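Local coordinates for EGF family domain-containing protein (Toxoplasma gondii, PDB 4Z80) that probably takes part in the moving junction of host-cell invasion, binding a rhoptry-neck RON2-like peptide through its AMA ectodomain, at residues 243-246 with 247-250; 334-337 with 338-342. All coordinates share one frame; numbering follows the deposited sequence.

Interaction 1. Residues 243-246 with 247-250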
# COMPACT_ATOMS: atom_id res chain seq x y z
N MET A 243 -8.49 -0.90 -14.97
CA MET A 243 -9.79 -1.31 -14.45
C MET A 243 -10.91 -0.81 -15.34
O MET A 243 -10.80 0.26 -15.93
CB MET A 243 -10.03 -0.77 -13.04
CG MET A 243 -9.00 -1.20 -12.00
SD MET A 243 -9.28 -0.36 -10.43
CE MET A 243 -10.74 -1.20 -9.85
N LYS A 244 -11.98 -1.58 -15.42
CA LYS A 244 -13.16 -1.14 -16.16
C LYS A 244 -13.73 0.13 -15.54
O LYS A 244 -14.15 1.04 -16.25
CB LYS A 244 -14.21 -2.25 -16.19
CG LYS A 244 -15.44 -1.91 -17.02
CD LYS A 244 -16.36 -3.11 -17.10
CE LYS A 244 -17.66 -2.80 -17.83
NZ LYS A 244 -18.57 -3.98 -17.81
N ASP A 245 -13.75 0.20 -14.21
CA ASP A 245 -14.26 1.37 -13.50
C ASP A 245 -13.47 1.68 -12.24
O ASP A 245 -13.64 1.03 -11.21
CB ASP A 245 -15.73 1.19 -13.14
CG ASP A 245 -16.32 2.39 -12.43
OD1 ASP A 245 -15.75 3.50 -12.56
OD2 ASP A 245 -17.35 2.24 -11.75
N SER A 246 -12.61 2.69 -12.32
CA SER A 246 -11.82 3.13 -11.18
C SER A 246 -12.38 4.43 -10.59
O SER A 246 -11.80 5.00 -9.67
CB SER A 246 -10.36 3.32 -11.59
OG SER A 246 -9.55 3.66 -10.48
N SER A 247 -13.51 4.90 -11.11
CA SER A 247 -14.00 6.24 -10.79
C SER A 247 -14.35 6.45 -9.31
O SER A 247 -14.32 7.58 -8.82
CB SER A 247 -15.22 6.58 -11.65
OG SER A 247 -16.34 5.80 -11.29
N TRP A 248 -14.67 5.37 -8.59
CA TRP A 248 -15.05 5.47 -7.18
C TRP A 248 -13.81 5.56 -6.28
O TRP A 248 -13.93 5.87 -5.09
CB TRP A 248 -15.91 4.27 -6.76
CG TRP A 248 -15.24 2.92 -6.89
CD1 TRP A 248 -15.28 2.09 -7.97
CD2 TRP A 248 -14.45 2.25 -5.89
NE1 TRP A 248 -14.56 0.95 -7.71
CE2 TRP A 248 -14.04 1.02 -6.44
CE3 TRP A 248 -14.06 2.57 -4.59
CZ2 TRP A 248 -13.25 0.12 -5.74
CZ3 TRP A 248 -13.28 1.67 -3.89
CH2 TRP A 248 -12.88 0.46 -4.47
N ILE A 249 -12.64 5.32 -6.85
CA ILE A 249 -11.40 5.35 -6.08
C ILE A 249 -10.84 6.77 -6.11
O ILE A 249 -10.00 7.11 -6.94
CB ILE A 249 -10.36 4.35 -6.61
CG1 ILE A 249 -10.98 2.94 -6.68
CG2 ILE A 249 -9.14 4.34 -5.69
CD1 ILE A 249 -10.05 1.86 -7.22
N THR A 250 -11.31 7.58 -5.17
CA THR A 250 -11.06 9.02 -5.20
C THR A 250 -9.90 9.45 -4.30
O THR A 250 -9.44 10.59 -4.39
CB THR A 250 -12.32 9.81 -4.79
OG1 THR A 250 -12.76 9.37 -3.50
CG2 THR A 250 -13.44 9.58 -5.79
O HOH W 1 -14.75 -1.02 -9.88
O HOH W 2 -9.09 6.24 -9.46
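Met-243 and Ile-249 meet on the packed side of this loop, where the sulfur SD lies 4.0 Å from CD1 of Ile-249 and the two side chains cross at about a right angle. The bend of the methionine at chi3 (73°) swings CE alongside the same methyl. Both residues also rest on Leu-258 of helix 252-262. CG1 of Ile-249 sits over the centre of one face of the Trp-248 indole, 3.4 Å above its plane, and Phe-185 meets the same ring system. Ser-246 to Ile-249 form a type I beta turn, closed by Ile-249 N to Ser-246 O at 3.0 Å; an inverse gamma turn centred on Ile-249 overlaps its end. On the exposed side the contacts are polar. OD1 of Asp-245 takes two donors: Ser-247 OG at 2.7 Å, on its syn lone pair, and Ser-247 N at 3.0 Å, which comes from above the carboxylate plane. The bond from Ser-247 N makes an Asx turn, which leads into the beta turn. Two waters bridge polar atoms: one donates to Asp-245 O and accepts from Trp-248 NE1 at the ring edge, in plane, while another links Ser-246 OG with Ile-249 O.

Interaction 2. Residues 334-337 with 338-342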
# COMPACT_ATOMS: atom_id res chain seq x y z
N SER A 334 -3.82 -2.14 3.56
CA SER A 334 -5.18 -2.65 3.38
C SER A 334 -6.07 -2.18 4.52
O SER A 334 -7.28 -2.03 4.35
CB SER A 334 -5.14 -4.18 3.31
OG SER A 334 -6.37 -4.73 2.87
N HIS A 335 -5.47 -1.94 5.68
CA HIS A 335 -6.19 -1.54 6.87
C HIS A 335 -5.98 -0.05 7.16
O HIS A 335 -5.51 0.34 8.23
CB HIS A 335 -5.76 -2.40 8.06
CG HIS A 335 -6.12 -3.85 7.91
ND1 HIS A 335 -5.19 -4.83 7.59
CD2 HIS A 335 -7.30 -4.49 8.06
CE1 HIS A 335 -5.80 -6.00 7.55
NE2 HIS A 335 -7.08 -5.82 7.82
N THR A 336 -6.33 0.78 6.19
CA THR A 336 -6.28 2.22 6.35
C THR A 336 -7.53 2.68 7.11
O THR A 336 -8.63 2.20 6.82
CB THR A 336 -6.19 2.90 4.98
OG1 THR A 336 -4.94 2.56 4.36
CG2 THR A 336 -6.28 4.42 5.09
N ARG A 337 -7.37 3.60 8.05
CA ARG A 337 -8.50 4.03 8.87
C ARG A 337 -9.35 5.04 8.09
O ARG A 337 -8.82 5.91 7.40
CB ARG A 337 -8.04 4.59 10.23
CG ARG A 337 -7.05 5.77 10.20
CD ARG A 337 -6.54 6.08 11.61
NE ARG A 337 -7.66 6.31 12.53
CZ ARG A 337 -7.64 6.14 13.85
NH1 ARG A 337 -6.54 5.73 14.47
NH2 ARG A 337 -8.74 6.37 14.55
N PRO A 338 -10.68 4.89 8.15
CA PRO A 338 -11.57 5.69 7.31
C PRO A 338 -11.67 7.14 7.78
O PRO A 338 -12.17 8.00 7.03
CB PRO A 338 -12.91 4.97 7.45
CG PRO A 338 -12.85 4.28 8.74
CD PRO A 338 -11.41 3.87 8.92
N ASP A 339 -11.20 7.41 8.99
CA ASP A 339 -11.17 8.76 9.55
C ASP A 339 -9.77 9.37 9.41
O ASP A 339 -9.40 10.25 10.18
CB ASP A 339 -11.60 8.74 11.03
CG ASP A 339 -10.83 7.72 11.85
OD1 ASP A 339 -9.95 7.04 11.29
OD2 ASP A 339 -11.09 7.61 13.07
N HIS A 340 -9.00 8.93 8.42
CA HIS A 340 -7.60 9.33 8.35
C HIS A 340 -7.41 10.83 8.15
O HIS A 340 -6.41 11.39 8.60
CB HIS A 340 -6.86 8.54 7.25
CG HIS A 340 -7.28 8.88 5.85
ND1 HIS A 340 -6.64 9.85 5.10
CD2 HIS A 340 -8.27 8.40 5.08
CE1 HIS A 340 -7.22 9.93 3.92
NE2 HIS A 340 -8.22 9.07 3.88
N GLU A 341 -8.35 11.51 7.50
CA GLU A 341 -8.19 12.95 7.31
C GLU A 341 -8.12 13.71 8.63
O GLU A 341 -7.47 14.76 8.69
CB GLU A 341 -9.34 13.51 6.47
CG GLU A 341 -9.31 13.01 5.05
CD GLU A 341 -10.09 11.73 4.85
OE1 GLU A 341 -10.42 11.06 5.86
OE2 GLU A 341 -10.37 11.39 3.68
N THR A 342 -8.76 13.20 9.67
CA THR A 342 -8.78 13.88 10.96
C THR A 342 -7.90 13.19 12.00
O THR A 342 -7.73 13.71 13.09
CB THR A 342 -10.21 14.00 11.54
OG1 THR A 342 -10.80 12.69 11.67
CG2 THR A 342 -11.08 14.85 10.64
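Arg-337 and Asp-339 form a salt bridge across a type I beta turn that runs from Arg-337 to His-340 and leads into helix 340-343, within the region related to apical membrane antigen 1. The charged contact is a side-on, two-nitrogen grip. NE gives its proton to OD1 of Asp-339 at 2.7 Å, nearly straight at 173°, and NH2 gives one to OD2 at 3.0 Å. Each oxygen is met on its syn side and lies close to the guanidinium plane, but the two planes are turned 28° apart, so the pairing is somewhat twisted. The bend of the arginine at chi3 (-54°) turns the NE/NH2 edge toward the Asp-339 carboxylate. Its remaining nitrogen, NH1, bonds to the carbonyl of Asn-24, so Asp-339 and Asn-24 O together take up all three nitrogens of the buried guanidinium. Asp-339 stands at the N-cap position, yet its carboxylate is spent on the arginine and makes no capping bond.

Of the backbone bonds, His-340 N to Arg-337 O is weak (3.2 Å), and Thr-342 N reaches Asp-339 O in the first turn of the helix. The Thr-336 hydroxyl bonds to Thr-333 O. In the apolar packing, CG of Arg-337 lies 4.1 Å from CB of His-340, and CG2 of Thr-336 approaches the imidazole obliquely. Around the turn, Pro-338 lies against Trp-30, Tyr-45, Trp-47 and Phe-253, and Thr-336 and His-340 also touch Phe-253. Arg-337 O lies in the plane of the imidazole at its edge, 3.4 Å from CD2 of His-340.

Interaction 1 comes first along the chain, in the loop between strand 238-239 and helix 252-262; interaction 2 follows strand 329-332, an inner strand of a four-stranded antiparallel sheet, and enters helix 340-343. Their centres are about 19 Å apart and their nearest atoms about 8 Å, so they do not touch. Helix 252-262 is what they share: Cys-255, Ile-257 and Leu-258 receive side chains of 243-250, whereas Phe-253 and Ser-256 receive those of 334-342. One contact is a surface loop and the other is buried nearer the centre of the chain. Through this helix, two turns well separated in sequence pack onto one element of the AMA ectodomain.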